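Local coordinates for proline dehydrogenase (Deinococcus radiodurans, PDB 4H6Q), which oxidises L-proline to delta-1-pyrroline-5-carboxylate with FAD as its cofactor, passing the electrons to a quinone in the first step of proline breakdown to glutamate, at residues A[98-103]-A[137-142]; A[167-172]-A[190-195]; A[59-64]-A[279-284]; A[69-74]-A[106-111]. One frame throughout, in Å; residues are numbered along the deposited sequence.

Contact 1 of 4, residues A[98-103]-A[137-142]. With FAD (flavin-adenine dinucleotide), chain C; TFB (tetrahydrofuran-2-carboxylic acid), chain D.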
# COMPACT_ATOMS: atom_id res chain seq x y z
N SER A 98 0.35 1.63 -5.62
CA SER A 98 1.05 0.62 -4.83
C SER A 98 1.23 -0.61 -5.65
O SER A 98 0.27 -1.09 -6.27
CB SER A 98 0.28 0.32 -3.53
OG SER A 98 0.26 1.46 -2.65
N ILE A 99 2.46 -1.13 -5.64
CA ILE A 99 2.78 -2.38 -6.32
C ILE A 99 3.35 -3.37 -5.34
O ILE A 99 4.05 -3.02 -4.37
CB ILE A 99 3.75 -2.18 -7.52
CG1 ILE A 99 5.14 -1.68 -7.07
CG2 ILE A 99 3.11 -1.21 -8.55
CD1 ILE A 99 6.16 -1.58 -8.22
N LYS A 100 3.09 -4.66 -5.61
CA LYS A 100 3.76 -5.79 -4.95
C LYS A 100 4.88 -6.24 -5.86
O LYS A 100 4.65 -6.57 -7.03
CB LYS A 100 2.75 -6.95 -4.77
CG LYS A 100 1.83 -6.67 -3.58
CD LYS A 100 0.73 -7.70 -3.48
CE LYS A 100 -0.11 -7.50 -2.22
NZ LYS A 100 -0.76 -6.17 -2.09
N LEU A 101 6.12 -6.24 -5.38
CA LEU A 101 7.19 -6.58 -6.30
C LEU A 101 7.13 -8.06 -6.80
O LEU A 101 7.69 -8.40 -7.85
CB LEU A 101 8.57 -6.25 -5.71
CG LEU A 101 8.83 -4.72 -5.65
CD1 LEU A 101 9.99 -4.41 -4.72
CD2 LEU A 101 9.05 -4.11 -7.03
N SER A 102 6.44 -8.94 -6.05
CA SER A 102 6.22 -10.30 -6.56
C SER A 102 5.30 -10.34 -7.78
O SER A 102 5.25 -11.36 -8.48
CB SER A 102 5.62 -11.19 -5.47
OG SER A 102 4.23 -10.92 -5.34
N SER A 103 4.58 -9.26 -8.08
CA SER A 103 3.78 -9.20 -9.30
C SER A 103 4.59 -8.81 -10.51
O SER A 103 4.13 -9.03 -11.65
CB SER A 103 2.59 -8.26 -9.20
OG SER A 103 3.00 -6.90 -9.13
N ASP A 137 4.64 -2.22 -1.69
CA ASP A 137 3.95 -2.92 -0.59
C ASP A 137 4.91 -3.96 0.04
O ASP A 137 5.83 -4.47 -0.62
CB ASP A 137 2.74 -3.67 -1.14
CG ASP A 137 1.55 -2.79 -1.45
OD1 ASP A 137 1.52 -1.58 -1.10
OD2 ASP A 137 0.59 -3.38 -2.06
N MET A 138 4.71 -4.24 1.31
CA MET A 138 5.50 -5.29 1.94
C MET A 138 4.75 -6.62 1.97
O MET A 138 3.62 -6.70 2.47
CB MET A 138 5.97 -4.90 3.35
CG MET A 138 7.10 -5.82 3.88
SD MET A 138 8.64 -5.73 2.91
CE MET A 138 9.25 -4.11 3.33
N GLU A 139 5.35 -7.66 1.40
CA GLU A 139 4.75 -8.98 1.34
C GLU A 139 5.23 -9.83 2.52
O GLU A 139 5.48 -9.27 3.59
CB GLU A 139 4.98 -9.59 -0.07
CG GLU A 139 4.37 -8.66 -1.17
CD GLU A 139 4.49 -9.24 -2.56
OE1 GLU A 139 5.48 -8.91 -3.27
OE2 GLU A 139 3.59 -10.04 -2.95
N ASP A 140 5.32 -11.15 2.37
CA ASP A 140 5.61 -11.98 3.55
C ASP A 140 7.11 -11.87 3.95
O ASP A 140 7.89 -11.23 3.24
CB ASP A 140 5.32 -13.44 3.21
CG ASP A 140 6.29 -13.97 2.18
OD1 ASP A 140 7.28 -14.64 2.53
OD2 ASP A 140 6.12 -13.64 0.98
N HIS A 141 7.49 -12.45 5.09
CA HIS A 141 8.79 -12.09 5.69
C HIS A 141 10.00 -12.47 4.85
O HIS A 141 11.09 -11.88 5.04
CB HIS A 141 8.93 -12.62 7.14
CG HIS A 141 9.39 -14.05 7.22
ND1 HIS A 141 8.52 -15.12 7.39
CD2 HIS A 141 10.63 -14.59 7.17
CE1 HIS A 141 9.21 -16.24 7.44
NE2 HIS A 141 10.50 -15.96 7.29
N THR A 142 9.83 -13.47 3.96
CA THR A 142 10.92 -13.91 3.10
C THR A 142 11.35 -12.88 2.07
O THR A 142 12.40 -13.04 1.45
CB THR A 142 10.61 -15.25 2.38
OG1 THR A 142 9.61 -15.01 1.36
CG2 THR A 142 10.14 -16.34 3.41
PA FAD C . -7.28 -4.77 13.08
O1A FAD C . -6.78 -4.77 14.53
O2A FAD C . -7.15 -6.02 12.30
O5B FAD C . -8.71 -4.35 12.91
C5B FAD C . -9.17 -3.13 13.49
C4B FAD C . -10.63 -2.86 13.22
O4B FAD C . -10.74 -2.42 11.89
C3B FAD C . -11.50 -4.06 13.28
O3B FAD C . -11.92 -4.43 14.59
C2B FAD C . -12.62 -3.64 12.40
O2B FAD C . -13.45 -2.68 13.01
C1B FAD C . -11.86 -2.99 11.28
N9A FAD C . -11.43 -3.92 10.24
C8A FAD C . -10.12 -4.18 9.85
N7A FAD C . -10.06 -5.07 8.86
C5A FAD C . -11.38 -5.39 8.55
C6A FAD C . -11.96 -6.25 7.63
N6A FAD C . -11.18 -7.02 6.72
N1A FAD C . -13.30 -6.34 7.61
C2A FAD C . -14.08 -5.62 8.44
N3A FAD C . -13.57 -4.78 9.36
C4A FAD C . -12.25 -4.66 9.40
N1 FAD C . -0.11 -5.21 5.44
C2 FAD C . 0.98 -5.76 4.84
O2 FAD C . 1.50 -6.83 5.39
N3 FAD C . 1.55 -5.22 3.71
C4 FAD C . 1.03 -4.08 3.12
O4 FAD C . 1.60 -3.58 2.00
C4X FAD C . -0.15 -3.46 3.73
N5 FAD C . -0.70 -2.33 3.18
C5X FAD C . -1.79 -1.78 3.83
C6 FAD C . -2.37 -0.62 3.31
C7 FAD C . -3.47 -0.02 3.98
C7M FAD C . -4.11 1.25 3.41
C8 FAD C . -3.96 -0.61 5.17
C8M FAD C . -5.11 -0.00 5.91
C9 FAD C . -3.38 -1.79 5.66
C9A FAD C . -2.30 -2.36 5.02
N10 FAD C . -1.73 -3.53 5.56
C10 FAD C . -0.66 -4.08 4.91
C1' FAD C . -2.20 -4.12 6.80
C2' FAD C . -3.12 -5.30 6.68
O2' FAD C . -3.87 -5.10 5.49
C3' FAD C . -3.72 -5.23 8.11
O3' FAD C . -3.14 -6.08 9.05
C4' FAD C . -5.19 -5.25 8.24
O4' FAD C . -5.63 -4.17 7.50
C5' FAD C . -5.55 -5.11 9.71
O5' FAD C . -6.45 -4.06 9.85
P FAD C . -6.28 -2.92 10.96
O1P FAD C . -4.89 -2.22 11.12
O2P FAD C . -7.57 -2.08 10.76
O3P FAD C . -6.59 -3.61 12.38
OA TFB D . -1.30 -5.16 1.18
CA TFB D . -2.44 -5.69 1.83
C TFB D . -3.01 -6.86 1.05
OB TFB D . -3.85 -7.61 1.61
CB TFB D . -3.43 -4.61 1.91
CG TFB D . -3.05 -3.71 0.82
CD TFB D . -1.62 -3.93 0.53
OXT TFB D . -2.66 -7.10 -0.17
O HOH W 1 7.00 -5.33 -2.89

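Contact 2 of 4, residues A[167-172]-A[190-195]. With FAD (flavin-adenine dinucleotide), chain C.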
# COMPACT_ATOMS: atom_id res chain seq x y z
N LEU A 167 6.34 -0.85 6.43
CA LEU A 167 6.87 -1.72 7.49
C LEU A 167 5.72 -2.25 8.31
O LEU A 167 4.73 -1.53 8.61
CB LEU A 167 7.87 -1.02 8.41
CG LEU A 167 9.17 -0.61 7.70
CD1 LEU A 167 9.99 0.26 8.59
CD2 LEU A 167 9.99 -1.82 7.26
N GLN A 168 5.88 -3.53 8.68
CA GLN A 168 4.79 -4.25 9.38
C GLN A 168 5.09 -4.35 10.88
O GLN A 168 6.15 -4.91 11.28
CB GLN A 168 4.61 -5.67 8.81
CG GLN A 168 4.28 -5.70 7.32
CD GLN A 168 4.90 -6.85 6.60
OE1 GLN A 168 6.08 -7.15 6.83
NE2 GLN A 168 4.19 -7.43 5.65
N SER A 169 4.18 -3.86 11.72
CA SER A 169 4.46 -3.81 13.17
C SER A 169 4.47 -5.18 13.83
O SER A 169 4.95 -5.31 14.97
CB SER A 169 3.47 -2.91 13.92
OG SER A 169 2.18 -3.55 14.09
N TYR A 170 3.94 -6.22 13.18
CA TYR A 170 4.00 -7.53 13.81
C TYR A 170 5.37 -8.17 13.78
O TYR A 170 5.61 -9.14 14.52
CB TYR A 170 2.88 -8.49 13.33
CG TYR A 170 2.88 -9.00 11.89
CD1 TYR A 170 1.81 -9.81 11.46
CD2 TYR A 170 3.85 -8.65 10.93
CE1 TYR A 170 1.73 -10.32 10.14
CE2 TYR A 170 3.77 -9.13 9.61
CZ TYR A 170 2.70 -9.94 9.22
OH TYR A 170 2.63 -10.40 7.92
N LEU A 171 6.30 -7.64 12.98
CA LEU A 171 7.64 -8.27 12.89
C LEU A 171 8.61 -7.71 13.93
O LEU A 171 8.73 -6.49 14.08
CB LEU A 171 8.27 -8.07 11.50
CG LEU A 171 7.55 -8.66 10.29
CD1 LEU A 171 8.45 -8.56 9.04
CD2 LEU A 171 7.13 -10.10 10.50
N TYR A 172 9.35 -8.59 14.59
CA TYR A 172 10.38 -8.15 15.52
C TYR A 172 11.42 -7.26 14.89
O TYR A 172 11.97 -6.40 15.58
CB TYR A 172 11.11 -9.36 16.11
CG TYR A 172 10.22 -10.39 16.76
CD1 TYR A 172 9.45 -10.08 17.88
CD2 TYR A 172 10.23 -11.70 16.32
CE1 TYR A 172 8.66 -11.07 18.50
CE2 TYR A 172 9.44 -12.67 16.92
CZ TYR A 172 8.67 -12.36 18.02
OH TYR A 172 7.89 -13.34 18.62
N MET A 190 3.05 2.54 7.83
CA MET A 190 3.07 1.58 8.93
C MET A 190 1.77 0.80 8.92
O MET A 190 0.68 1.42 8.85
CB MET A 190 3.23 2.28 10.27
CG MET A 190 4.46 3.23 10.31
SD MET A 190 5.96 2.40 9.75
CE MET A 190 7.09 3.80 9.87
N VAL A 191 1.88 -0.54 8.95
CA VAL A 191 0.70 -1.42 8.96
C VAL A 191 0.93 -2.44 10.07
O VAL A 191 2.06 -2.58 10.56
CB VAL A 191 0.55 -2.17 7.60
CG1 VAL A 191 0.46 -1.16 6.46
CG2 VAL A 191 1.70 -3.15 7.34
N LYS A 192 -0.12 -3.16 10.47
CA LYS A 192 0.04 -4.27 11.43
C LYS A 192 0.71 -5.48 10.76
O LYS A 192 1.71 -5.99 11.29
CB LYS A 192 -1.31 -4.63 12.09
CG LYS A 192 -1.83 -3.50 12.97
CD LYS A 192 -3.04 -3.96 13.80
CE LYS A 192 -3.68 -2.73 14.49
NZ LYS A 192 -4.65 -3.21 15.55
N GLY A 193 0.18 -5.96 9.65
CA GLY A 193 0.77 -7.09 8.94
C GLY A 193 -0.29 -8.06 8.45
O GLY A 193 -1.15 -8.46 9.23
N ALA A 194 -0.23 -8.43 7.16
CA ALA A 194 -1.34 -9.14 6.50
C ALA A 194 -1.19 -10.65 6.43
O ALA A 194 -2.16 -11.31 6.07
CB ALA A 194 -1.58 -8.62 5.10
N TYR A 195 -0.03 -11.19 6.75
CA TYR A 195 0.32 -12.58 6.39
C TYR A 195 0.37 -13.50 7.61
O TYR A 195 0.33 -13.03 8.76
CB TYR A 195 1.65 -12.61 5.61
CG TYR A 195 1.56 -11.80 4.34
CD1 TYR A 195 1.08 -12.37 3.15
CD2 TYR A 195 1.92 -10.46 4.32
CE1 TYR A 195 0.97 -11.62 1.98
CE2 TYR A 195 1.79 -9.72 3.17
CZ TYR A 195 1.35 -10.30 2.01
OH TYR A 195 1.23 -9.49 0.90
PA FAD C . -7.28 -4.77 13.08
O1A FAD C . -6.78 -4.77 14.53
O2A FAD C . -7.15 -6.02 12.30
O5B FAD C . -8.71 -4.35 12.91
C5B FAD C . -9.17 -3.13 13.49
C4B FAD C . -10.63 -2.86 13.22
O4B FAD C . -10.74 -2.42 11.89
C3B FAD C . -11.50 -4.06 13.28
O3B FAD C . -11.92 -4.43 14.59
C2B FAD C . -12.62 -3.64 12.40
O2B FAD C . -13.45 -2.68 13.01
C1B FAD C . -11.86 -2.99 11.28
N9A FAD C . -11.43 -3.92 10.24
C8A FAD C . -10.12 -4.18 9.85
N7A FAD C . -10.06 -5.07 8.86
C5A FAD C . -11.38 -5.39 8.55
C6A FAD C . -11.96 -6.25 7.63
N6A FAD C . -11.18 -7.02 6.72
N1A FAD C . -13.30 -6.34 7.61
C2A FAD C . -14.08 -5.62 8.44
N3A FAD C . -13.57 -4.78 9.36
C4A FAD C . -12.25 -4.66 9.40
N1 FAD C . -0.11 -5.21 5.44
C2 FAD C . 0.98 -5.76 4.84
O2 FAD C . 1.50 -6.83 5.39
N3 FAD C . 1.55 -5.22 3.71
C4 FAD C . 1.03 -4.08 3.12
O4 FAD C . 1.60 -3.58 2.00
C4X FAD C . -0.15 -3.46 3.73
N5 FAD C . -0.70 -2.33 3.18
C5X FAD C . -1.79 -1.78 3.83
C6 FAD C . -2.37 -0.62 3.31
C7 FAD C . -3.47 -0.02 3.98
C7M FAD C . -4.11 1.25 3.41
C8 FAD C . -3.96 -0.61 5.17
C8M FAD C . -5.11 -0.00 5.91
C9 FAD C . -3.38 -1.79 5.66
C9A FAD C . -2.30 -2.36 5.02
N10 FAD C . -1.73 -3.53 5.56
C10 FAD C . -0.66 -4.08 4.91
C1' FAD C . -2.20 -4.12 6.80
C2' FAD C . -3.12 -5.30 6.68
O2' FAD C . -3.87 -5.10 5.49
C3' FAD C . -3.72 -5.23 8.11
O3' FAD C . -3.14 -6.08 9.05
C4' FAD C . -5.19 -5.25 8.24
O4' FAD C . -5.63 -4.17 7.50
C5' FAD C . -5.55 -5.11 9.71
O5' FAD C . -6.45 -4.06 9.85
P FAD C . -6.28 -2.92 10.96
O1P FAD C . -4.89 -2.22 11.12
O2P FAD C . -7.57 -2.08 10.76
O3P FAD C . -6.59 -3.61 12.38

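Contact 3 of 4, residues A[59-64]-A[279-284]. With TFB (tetrahydrofuran-2-carboxylic acid), chain D.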
# COMPACT_ATOMS: atom_id res chain seq x y z
N GLY A 59 -6.66 8.97 -3.36
CA GLY A 59 -6.62 7.56 -3.73
C GLY A 59 -5.19 7.02 -3.85
O GLY A 59 -4.21 7.75 -4.10
N ASN A 60 -5.09 5.72 -3.69
CA ASN A 60 -3.82 5.00 -3.79
C ASN A 60 -4.17 3.74 -4.60
O ASN A 60 -4.74 2.77 -4.06
CB ASN A 60 -3.34 4.64 -2.36
CG ASN A 60 -2.19 3.70 -2.33
OD1 ASN A 60 -1.56 3.38 -3.35
ND2 ASN A 60 -1.90 3.22 -1.11
N LEU A 61 -3.91 3.77 -5.91
CA LEU A 61 -4.39 2.73 -6.85
C LEU A 61 -3.53 1.47 -6.76
O LEU A 61 -2.30 1.54 -6.65
CB LEU A 61 -4.38 3.27 -8.28
CG LEU A 61 -5.51 4.26 -8.57
CD1 LEU A 61 -5.09 5.19 -9.72
CD2 LEU A 61 -6.77 3.48 -8.87
N ASP A 62 -4.17 0.31 -6.91
CA ASP A 62 -3.44 -0.94 -6.98
C ASP A 62 -4.09 -1.88 -7.95
O ASP A 62 -5.29 -2.15 -7.84
CB ASP A 62 -3.35 -1.55 -5.58
CG ASP A 62 -2.77 -2.95 -5.57
OD1 ASP A 62 -1.52 -3.16 -5.78
OD2 ASP A 62 -3.56 -3.87 -5.37
N LEU A 63 -3.31 -2.39 -8.92
CA LEU A 63 -3.76 -3.48 -9.79
C LEU A 63 -3.56 -4.78 -9.04
O LEU A 63 -2.45 -5.09 -8.60
CB LEU A 63 -2.96 -3.49 -11.09
CG LEU A 63 -3.22 -4.67 -12.04
CD1 LEU A 63 -4.68 -4.69 -12.54
CD2 LEU A 63 -2.27 -4.58 -13.23
N LEU A 64 -4.62 -5.58 -8.91
CA LEU A 64 -4.55 -6.80 -8.11
C LEU A 64 -3.79 -7.94 -8.79
O LEU A 64 -3.88 -8.11 -10.01
CB LEU A 64 -5.97 -7.27 -7.76
CG LEU A 64 -6.63 -6.36 -6.69
CD1 LEU A 64 -8.16 -6.66 -6.62
CD2 LEU A 64 -5.95 -6.49 -5.32
N VAL A 279 -7.08 6.41 0.50
CA VAL A 279 -7.65 5.08 0.52
C VAL A 279 -6.99 4.19 -0.51
O VAL A 279 -6.81 4.57 -1.69
CB VAL A 279 -9.19 5.15 0.27
CG1 VAL A 279 -9.80 3.80 -0.10
CG2 VAL A 279 -9.86 5.72 1.51
N TYR A 280 -6.61 2.97 -0.07
CA TYR A 280 -6.03 1.95 -0.93
C TYR A 280 -7.15 1.38 -1.79
O TYR A 280 -8.12 0.81 -1.27
CB TYR A 280 -5.36 0.89 -0.03
CG TYR A 280 -4.45 -0.09 -0.73
CD1 TYR A 280 -3.04 -0.00 -0.59
CD2 TYR A 280 -4.97 -1.17 -1.49
CE1 TYR A 280 -2.19 -0.89 -1.22
CE2 TYR A 280 -4.12 -2.07 -2.14
CZ TYR A 280 -2.73 -1.90 -2.01
OH TYR A 280 -1.96 -2.82 -2.66
N LEU A 281 -7.00 1.54 -3.11
CA LEU A 281 -8.10 1.37 -4.08
C LEU A 281 -7.70 0.31 -5.09
O LEU A 281 -7.03 0.57 -6.06
CB LEU A 281 -8.42 2.70 -4.76
CG LEU A 281 -9.75 2.80 -5.50
CD1 LEU A 281 -9.85 1.98 -6.78
CD2 LEU A 281 -10.88 2.56 -4.56
N PRO A 282 -8.07 -0.96 -4.82
CA PRO A 282 -7.64 -2.07 -5.69
C PRO A 282 -8.65 -2.38 -6.77
O PRO A 282 -9.86 -2.17 -6.60
CB PRO A 282 -7.54 -3.23 -4.70
CG PRO A 282 -8.59 -2.93 -3.67
CD PRO A 282 -8.83 -1.44 -3.64
N TYR A 283 -8.17 -2.88 -7.92
CA TYR A 283 -9.06 -3.25 -8.98
C TYR A 283 -8.38 -4.36 -9.79
O TYR A 283 -7.18 -4.61 -9.68
CB TYR A 283 -9.39 -2.05 -9.90
CG TYR A 283 -8.19 -1.71 -10.80
CD1 TYR A 283 -8.12 -2.15 -12.14
CD2 TYR A 283 -7.09 -0.98 -10.26
CE1 TYR A 283 -7.00 -1.90 -12.91
CE2 TYR A 283 -5.96 -0.72 -11.04
CZ TYR A 283 -5.91 -1.20 -12.35
OH TYR A 283 -4.79 -0.97 -13.09
N GLY A 284 -9.17 -5.04 -10.62
CA GLY A 284 -8.65 -5.98 -11.58
C GLY A 284 -9.39 -7.29 -11.53
O GLY A 284 -10.22 -7.57 -10.66
OA TFB D . -1.30 -5.16 1.18
CA TFB D . -2.44 -5.69 1.83
C TFB D . -3.01 -6.86 1.05
OB TFB D . -3.85 -7.61 1.61
CB TFB D . -3.43 -4.61 1.91
CG TFB D . -3.05 -3.71 0.82
CD TFB D . -1.62 -3.93 0.53
OXT TFB D . -2.66 -7.10 -0.17

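Contact 4 of 4, residues A[69-74]-A[106-111]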
# COMPACT_ATOMS: atom_id res chain seq x y z
N ASP A 69 4.36 -16.28 -11.60
CA ASP A 69 5.47 -17.20 -11.86
C ASP A 69 6.24 -16.94 -13.13
O ASP A 69 7.45 -17.14 -13.18
CB ASP A 69 5.00 -18.65 -11.87
CG ASP A 69 4.52 -19.09 -10.51
OD1 ASP A 69 5.17 -18.68 -9.51
OD2 ASP A 69 3.48 -19.78 -10.42
N SER A 70 5.53 -16.55 -14.18
CA SER A 70 6.16 -16.37 -15.47
C SER A 70 6.82 -14.99 -15.62
O SER A 70 6.18 -13.96 -15.39
CB SER A 70 5.02 -16.46 -16.48
OG SER A 70 5.35 -15.87 -17.68
N PRO A 71 8.10 -14.94 -16.06
CA PRO A 71 8.72 -13.62 -16.32
C PRO A 71 7.98 -12.80 -17.38
O PRO A 71 7.89 -11.56 -17.27
CB PRO A 71 10.15 -13.96 -16.79
CG PRO A 71 10.37 -15.38 -16.53
CD PRO A 71 9.05 -16.07 -16.20
N ALA A 72 7.42 -13.46 -18.38
CA ALA A 72 6.62 -12.74 -19.36
C ALA A 72 5.40 -12.07 -18.69
O ALA A 72 5.13 -10.88 -18.94
CB ALA A 72 6.15 -13.70 -20.47
N LYS A 73 4.64 -12.84 -17.90
CA LYS A 73 3.46 -12.32 -17.21
C LYS A 73 3.80 -11.24 -16.19
O LYS A 73 3.02 -10.30 -15.98
CB LYS A 73 2.63 -13.44 -16.57
CG LYS A 73 2.00 -14.37 -17.65
CD LYS A 73 0.74 -13.68 -18.15
CE LYS A 73 0.10 -14.29 -19.38
NZ LYS A 73 -1.05 -13.37 -19.73
N CYS A 74 4.96 -11.34 -15.56
CA CYS A 74 5.42 -10.30 -14.63
C CYS A 74 5.62 -8.99 -15.39
O CYS A 74 5.33 -7.91 -14.86
CB CYS A 74 6.77 -10.69 -13.99
SG CYS A 74 6.63 -11.97 -12.71
N GLN A 106 10.20 -9.84 -8.87
CA GLN A 106 11.19 -9.89 -7.82
C GLN A 106 11.70 -11.29 -7.55
O GLN A 106 10.91 -12.19 -7.30
CB GLN A 106 10.59 -9.31 -6.54
CG GLN A 106 11.60 -9.18 -5.39
CD GLN A 106 10.94 -8.71 -4.14
OE1 GLN A 106 10.07 -9.40 -3.58
NE2 GLN A 106 11.31 -7.52 -3.68
N GLY A 107 13.01 -11.47 -7.60
CA GLY A 107 13.61 -12.76 -7.34
C GLY A 107 13.95 -13.49 -8.62
O GLY A 107 14.62 -14.54 -8.54
N LYS A 108 13.53 -13.01 -9.78
CA LYS A 108 13.87 -13.64 -11.05
C LYS A 108 14.94 -12.81 -11.76
O LYS A 108 14.90 -11.59 -11.75
CB LYS A 108 12.63 -13.71 -11.95
CG LYS A 108 11.45 -14.43 -11.29
CD LYS A 108 10.19 -14.38 -12.15
CE LYS A 108 9.04 -15.07 -11.44
NZ LYS A 108 9.28 -16.53 -11.22
N ASP A 109 15.88 -13.48 -12.37
CA ASP A 109 16.92 -12.83 -13.12
C ASP A 109 16.54 -12.74 -14.59
O ASP A 109 16.09 -13.71 -15.20
CB ASP A 109 18.20 -13.67 -13.02
CG ASP A 109 19.35 -13.04 -13.77
OD1 ASP A 109 20.19 -12.39 -13.09
OD2 ASP A 109 19.37 -13.14 -15.03
N GLU A 110 16.73 -11.56 -15.18
CA GLU A 110 16.63 -11.37 -16.63
C GLU A 110 17.86 -10.61 -17.07
O GLU A 110 18.12 -9.48 -16.60
CB GLU A 110 15.35 -10.62 -17.06
CG GLU A 110 14.06 -11.47 -17.11
CD GLU A 110 14.12 -12.64 -18.09
OE1 GLU A 110 14.85 -12.54 -19.11
OE2 GLU A 110 13.42 -13.66 -17.85
N ASN A 111 18.66 -11.24 -17.93
CA ASN A 111 19.90 -10.63 -18.43
C ASN A 111 20.81 -10.07 -17.33
O ASN A 111 21.36 -8.95 -17.45
CB ASN A 111 19.56 -9.52 -19.44
CG ASN A 111 18.84 -10.06 -20.66
OD1 ASN A 111 19.18 -11.13 -21.15
ND2 ASN A 111 17.81 -9.33 -21.14
O HOH W 2 7.75 -17.84 -8.62

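Contact 1 of 4, residues A[98-103]-A[137-142]
The aliphatic part of K100 lies across the carboxylate of E139, its CB 3.6 Å from E139 CD. A long, flexible side chain suits this double task, covering the acid and carrying a charge to the ligand: beyond CD the lysine bends (chi4 58°), and NZ forms a salt bridge with D137 OD2 at 3.1 Å, on the anti side, somewhat out of the carboxylate plane, and a 2.9 Å hydrogen bond to OXT of the bound tetrahydrofuroate. D137, probably an active-site residue, also receives Y280 OH on OD2 and R189 on OD1. E139 clamps the turn after K100 with both oxygens, each through its syn lone pair: OE1 takes S102 N, and OE2 takes S102 OG at 2.6 Å, a fit for a short hydroxyl side chain. M138 anchors the flavin, its O accepting from FAD N3 at 2.8 Å. These segments leave the carboxyl ends of parallel strands 96-99 and 133-136, joined by D137 N to I99 O, while helix 144-158 packs against L101 and M138.

Contact 2 of 4, residues A[167-172]-A[190-195]
Y170 lays the face of its ring on the backbone of G193, whose CA sits over the ring centre, 3.5 Å from the centroid and 14° off the normal. Behind this stands a beta-alpha-beta crossover of the barrel, in which strand 163-168 leads through helix 174-180 to its parallel neighbour, strand 188-191. After Q168 the chain makes a type I turn, which brings Y170 back over the other segment. Glycine suits position 193 because its backbone angles and the closeness of the ring leave no place for a side chain. The phenol oxygen of Y170 accepts from Y195 N at 3.0 Å and lies in plane at the edge of the Y195 ring.

Q168 and V191 run side by side in the same direction, Q168 CG 3.6 Å from V191 CG2, and both serve the flavin. Branched V191 spreads two methyls against the isoalloxazine, CG2 reaching FAD N1 at 3.3 Å. On the other face of the sheet L167 CB meets M190 SD. The extended K192 carries its ammonium to the pyrophosphate, where NZ bonds FAD O1A at 2.8 Å and also pairs with D210 and D233. The amide of Q168 supplies a nearly straight bond, NE2 to FAD O2 at 2.8 Å and 172°, and A194 N adds a second grip on that same oxygen at 2.9 Å.

Contact 3 of 4, residues A[59-64]-A[279-284]
Y283 folds its ring back over the neighbouring strand: with CG between the backbone N and the carbonyl carbon (chi1 74°), the ring leans across to D62 O and L63, touching L63 CD1 with CE1 at 3.6 Å. The leucine methyl is a bump set obliquely to the ring, and a broad aromatic covers it and the backbone beside it. L61 and L281 run alongside each other, CD2 to CD1 4.0 Å, and L61 meets helices 42-54 and 71-90. L64 CD2 rests against P282 CB at 3.7 Å; proline suits this position, since the N-H groups that bond across here are those of L281 and Y283 beside it.

Strands 58-63 and 277-283 are the first and last of the eight parallel strands, and their pairing closes the beta8-alpha8 barrel, with N60 N, D62 N and L64 N donating in return. Inside the barrel N60, D62, Y280 and P282 share the other face. N60 ND2, 3.5 Å from Y280 CD1, and D62 CB, near Y280 CE2, approach the ring obliquely from the side away from the ligand. The D62 carboxylate crowds Y280 OH, OD1 at 3.2 Å, at angles too poor for a hydrogen bond; that hydroxyl is bonded to D137. The ligand ring lies over one face of Y280, TFB CG 3.3 Å above the plane, toward the rim. This tyrosine is probably critical for catalysis.

Contact 4 of 4, residues A[69-74]-A[106-111]
K108 NZ donates to D69 O at 2.8 Å, arriving 32° out of the carbonyl plane. The lysine reaches it with an extended chain as far as CE, then turns at its end (chi4 -64°). A water adds a second link, accepting from K108 NZ at 3.3 Å and donating to D69 OD1 at 2.9 Å. The aspartate carboxylate and the ammonium thus stay near each other without direct contact, and their opposite charges probably help to hold the lysine here. A long side chain suits this edge of the protein: the ammonium meets polar partners, while its methylenes pass apolar groups, CE lying 4.1 Å from C74 SG. The small thiol of C74 is buried, and it and P71 also rest on L115 of helix 115-129. OE2 of E110 comes near P71 CB in one of two conformers, so this touch is doubtful.

The backbone of K108 is bonded to L115, which holds the lysine just ahead of the small antiparallel hairpin of strands 109-110 and 113-114. On the other side, P71 opens helix 71-90, a place where the missing N-H of proline costs no helical bond. S70 precedes it and accepts K73 N on its OG at 3.1 Å and 176°, the classic serine N-cap of a helix.

How the contacts relate
From the N terminus, strand 58-63 comes first, and its pairing with strand 277-283 in contact 3 closes the longest loop; the other three contacts nest inside it. Contacts 4 and 1 cross, because their segments alternate in the order 69-74, 98-103, 106-111, 137-142. Contact 4 ties the start of helix 71-90 to the surface hairpin, and contact 1 joins the ends of the second and third barrel strands. Contact 2 follows in series, linking the fourth and fifth strands. Contact 1 touches all the others: S98 OG meets N60 OD1 of contact 3, E139 O meets Q168 NE2 of contact 2, and L101 O meets Q106 N of contact 4.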